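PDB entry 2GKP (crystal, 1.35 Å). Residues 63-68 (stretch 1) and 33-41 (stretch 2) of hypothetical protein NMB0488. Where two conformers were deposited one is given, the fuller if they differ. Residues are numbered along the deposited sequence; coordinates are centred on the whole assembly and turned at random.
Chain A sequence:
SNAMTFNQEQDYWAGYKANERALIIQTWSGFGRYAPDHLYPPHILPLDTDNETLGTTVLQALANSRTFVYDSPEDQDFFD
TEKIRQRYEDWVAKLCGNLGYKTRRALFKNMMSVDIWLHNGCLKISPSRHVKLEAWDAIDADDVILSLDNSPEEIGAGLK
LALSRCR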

# COMPACT_ATOMS: atom_id res chain seq x y z
N ALA A 63 1.49 10.62 -2.41
CA ALA A 63 1.30 11.84 -3.21
C ALA A 63 0.62 11.55 -4.53
O ALA A 63 -0.06 12.43 -5.11
CB ALA A 63 2.61 12.54 -3.43
N ASN A 64 0.80 10.33 -5.02
CA ASN A 64 0.16 9.93 -6.27
C ASN A 64 -1.25 9.36 -6.12
O ASN A 64 -1.90 9.05 -7.11
CB ASN A 64 1.02 8.90 -7.02
CG ASN A 64 2.22 9.51 -7.67
OD1 ASN A 64 2.18 10.67 -8.07
ND2 ASN A 64 3.28 8.74 -7.81
N SER A 65 -1.73 9.22 -4.88
CA SER A 65 -3.06 8.67 -4.64
C SER A 65 -4.16 9.52 -5.28
O SER A 65 -4.27 10.72 -4.98
CB SER A 65 -3.27 8.56 -3.13
OG SER A 65 -4.59 8.11 -2.80
N ARG A 66 -4.99 8.88 -6.11
CA ARG A 66 -6.02 9.64 -6.84
C ARG A 66 -7.37 9.52 -6.12
O ARG A 66 -7.75 8.43 -5.64
CB ARG A 66 -6.16 9.16 -8.29
CG ARG A 66 -4.94 9.36 -9.13
CD ARG A 66 -5.17 8.90 -10.60
NE ARG A 66 -5.34 7.46 -10.79
CZ ARG A 66 -5.92 6.89 -11.85
NH1 ARG A 66 -6.46 7.63 -12.82
NH2 ARG A 66 -6.00 5.57 -11.96
N THR A 67 -8.09 10.64 -6.02
CA THR A 67 -9.48 10.61 -5.57
C THR A 67 -10.35 10.97 -6.75
O THR A 67 -10.19 12.04 -7.35
CB THR A 67 -9.72 11.61 -4.42
OG1 THR A 67 -8.96 11.22 -3.27
CG2 THR A 67 -11.20 11.67 -4.03
N PHE A 68 -11.21 10.03 -7.12
CA PHE A 68 -12.11 10.26 -8.27
C PHE A 68 -13.35 11.03 -7.86
O PHE A 68 -13.69 11.06 -6.70
CB PHE A 68 -12.50 8.94 -8.95
CG PHE A 68 -11.33 8.06 -9.21
CD1 PHE A 68 -10.29 8.53 -10.00
CD2 PHE A 68 -11.26 6.79 -8.67
CE1 PHE A 68 -9.18 7.73 -10.24
CE2 PHE A 68 -10.15 6.00 -8.89
CZ PHE A 68 -9.11 6.47 -9.67
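Stretch 2 33-41: RYAPDHLYP

Two segments with little regular structure can still hold a definite register when a few long side chains bridge the gap between their backbones, and residues 33-41 of NMB0488, laid on residues 63-68, illustrate the principle well. The backbones stay well apart: Thr67 CA is 8.6 Å from Tyr34 CA, Ser65 CA is 7.9 Å from Asp37 CA, and Asn64 CA is 8.0 Å from Tyr40 CA. As stretch 2 advances, its partners run backward through stretch 1, so the two chains pass in opposite directions. No backbone hydrogen bond joins them; the two bury 376 Å² between them, both sides summed, and every closest contact involves a side chain of at least one partner.

Stretch 2 begins in extended form. Arg33 lies out of reach, and contact opens with Tyr34, the first residue of a short strand that continues to Pro36. The CA-to-CB bond of Tyr34 points sideways, but with chi1 in the m well the end of the side chain comes nearer to stretch 1. Tyr34 OH lies 2.7 Å from Thr67 OG1, a hydrogen bond between two hydroxyls at the edge of the ring. Lower down the ring, Tyr34 CE1 approaches Arg66 O at 3.6 Å and Ser65 OG at 4.2 Å, so one aromatic side chain spans three consecutive residues.

Ala35 and Pro36 complete the strand without touching stretch 1. The assigned strand ends at Pro36, though Asp37 is still extended; its CA-to-CB bond points toward stretch 1 and its carboxylate meets the Arg66 guanidinium near its plane. Arg66 NE donates to Asp37 OD2 at 2.9 Å, and Arg66 NH2 reaches the same OD2 at 3.1 Å; a weak bond from Arg66 NH2 to Asp37 OD1, at 3.2 Å, completes the salt bridge. The CA-to-CB bond of Arg66 points sideways, and its charged end comes nearer through an m, t, m sequence of chi1 to chi3.

Asp37 also organises its own segment. Its OD1 accepts from Leu39 N at 3.1 Å, while its backbone O accepts from Tyr40 N at 3.0 Å, closing a tight turn in which the CA-to-CB bond of His38 points away from stretch 1. After it, the CA-to-CB bonds of Leu39 and Tyr40 both point toward stretch 1. Leu39 CD2 lies 3.4 Å from Arg66 CZ, covering one face of the guanidinium while the aspartate occupies its edge, a common way for a planar cation to combine polar and apolar packing.

Tyr40 makes the last contact. Asn64 CB sits over one face of its ring, 3.9 Å from the centroid of the Tyr40 ring and 19° off the normal, a CH-pi arrangement. Beyond the ring, Tyr40 OH is 3.4 Å from Arg66 CD. A water links the two segments here, 2.9 Å from Tyr40 OH and donating to Asn64 O, also at 2.9 Å. Pro41 then carries the chain out of contact, leaving Arg66 as the residue that touches Tyr34, Asp37, Leu39 and Tyr40 alike.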

# COMPACT_ATOMS: atom_id res chain seq x y z
N ARG A 33 -14.05 4.53 -0.89
CA ARG A 33 -13.14 3.47 -0.47
C ARG A 33 -11.98 3.41 -1.47
O ARG A 33 -12.16 3.76 -2.67
CB ARG A 33 -13.85 2.10 -0.40
CG ARG A 33 -15.03 2.07 0.56
CD ARG A 33 -15.69 0.69 0.66
NE ARG A 33 -15.00 -0.17 1.63
CZ ARG A 33 -15.25 -0.22 2.94
NH1 ARG A 33 -14.58 -1.09 3.70
NH2 ARG A 33 -16.14 0.59 3.51
N TYR A 34 -10.83 2.95 -0.98
CA TYR A 34 -9.61 2.94 -1.77
C TYR A 34 -9.03 1.55 -1.97
O TYR A 34 -9.31 0.61 -1.20
CB TYR A 34 -8.57 3.88 -1.14
CG TYR A 34 -8.98 5.33 -1.26
CD1 TYR A 34 -8.31 6.17 -2.14
CD2 TYR A 34 -10.06 5.85 -0.54
CE1 TYR A 34 -8.67 7.50 -2.25
CE2 TYR A 34 -10.42 7.20 -0.69
CZ TYR A 34 -9.73 8.00 -1.54
OH TYR A 34 -10.09 9.35 -1.68
N ALA A 35 -8.20 1.44 -3.00
CA ALA A 35 -7.62 0.14 -3.37
C ALA A 35 -6.37 0.34 -4.18
O ALA A 35 -6.14 1.43 -4.71
CB ALA A 35 -8.65 -0.74 -4.12
N PRO A 36 -5.53 -0.70 -4.27
CA PRO A 36 -4.30 -0.55 -5.06
C PRO A 36 -4.59 0.01 -6.45
O PRO A 36 -5.53 -0.45 -7.12
CB PRO A 36 -3.78 -1.98 -5.14
CG PRO A 36 -4.21 -2.59 -3.84
CD PRO A 36 -5.60 -2.02 -3.58
N ASP A 37 -3.79 0.98 -6.88
CA ASP A 37 -4.02 1.64 -8.18
C ASP A 37 -2.89 1.21 -9.12
O ASP A 37 -1.77 1.76 -9.06
CB ASP A 37 -4.03 3.15 -8.00
CG ASP A 37 -4.37 3.89 -9.27
OD1 ASP A 37 -4.45 3.24 -10.32
OD2 ASP A 37 -4.50 5.13 -9.23
N HIS A 38 -3.17 0.22 -9.96
CA HIS A 38 -2.12 -0.34 -10.81
C HIS A 38 -1.71 0.58 -11.96
O HIS A 38 -0.86 0.22 -12.77
CB HIS A 38 -2.49 -1.76 -11.26
CG HIS A 38 -2.73 -2.69 -10.11
ND1 HIS A 38 -1.77 -2.96 -9.16
CD2 HIS A 38 -3.85 -3.34 -9.71
CE1 HIS A 38 -2.28 -3.76 -8.23
NE2 HIS A 38 -3.54 -4.01 -8.55
N LEU A 39 -2.27 1.79 -12.00
CA LEU A 39 -1.69 2.81 -12.88
C LEU A 39 -0.24 3.11 -12.46
O LEU A 39 0.63 3.43 -13.27
CB LEU A 39 -2.54 4.08 -12.84
CG LEU A 39 -2.02 5.29 -13.60
CD1 LEU A 39 -1.87 4.96 -15.10
CD2 LEU A 39 -2.93 6.46 -13.44
N TYR A 40 -0.01 3.00 -11.16
CA TYR A 40 1.31 3.26 -10.59
C TYR A 40 1.98 1.90 -10.34
O TYR A 40 1.38 1.03 -9.71
CB TYR A 40 1.14 4.11 -9.32
CG TYR A 40 0.41 5.38 -9.57
CD1 TYR A 40 1.04 6.49 -10.16
CD2 TYR A 40 -0.95 5.46 -9.30
CE1 TYR A 40 0.33 7.64 -10.45
CE2 TYR A 40 -1.66 6.62 -9.58
CZ TYR A 40 -1.02 7.69 -10.13
OH TYR A 40 -1.75 8.82 -10.40
N PRO A 41 3.20 1.67 -10.88
CA PRO A 41 3.75 0.34 -10.65
C PRO A 41 4.21 0.20 -9.21
O PRO A 41 4.50 1.20 -8.56
CB PRO A 41 4.97 0.29 -11.59
CG PRO A 41 5.36 1.69 -11.75
CD PRO A 41 4.08 2.49 -11.73
O HOH W 1 -2.07 11.33 -8.92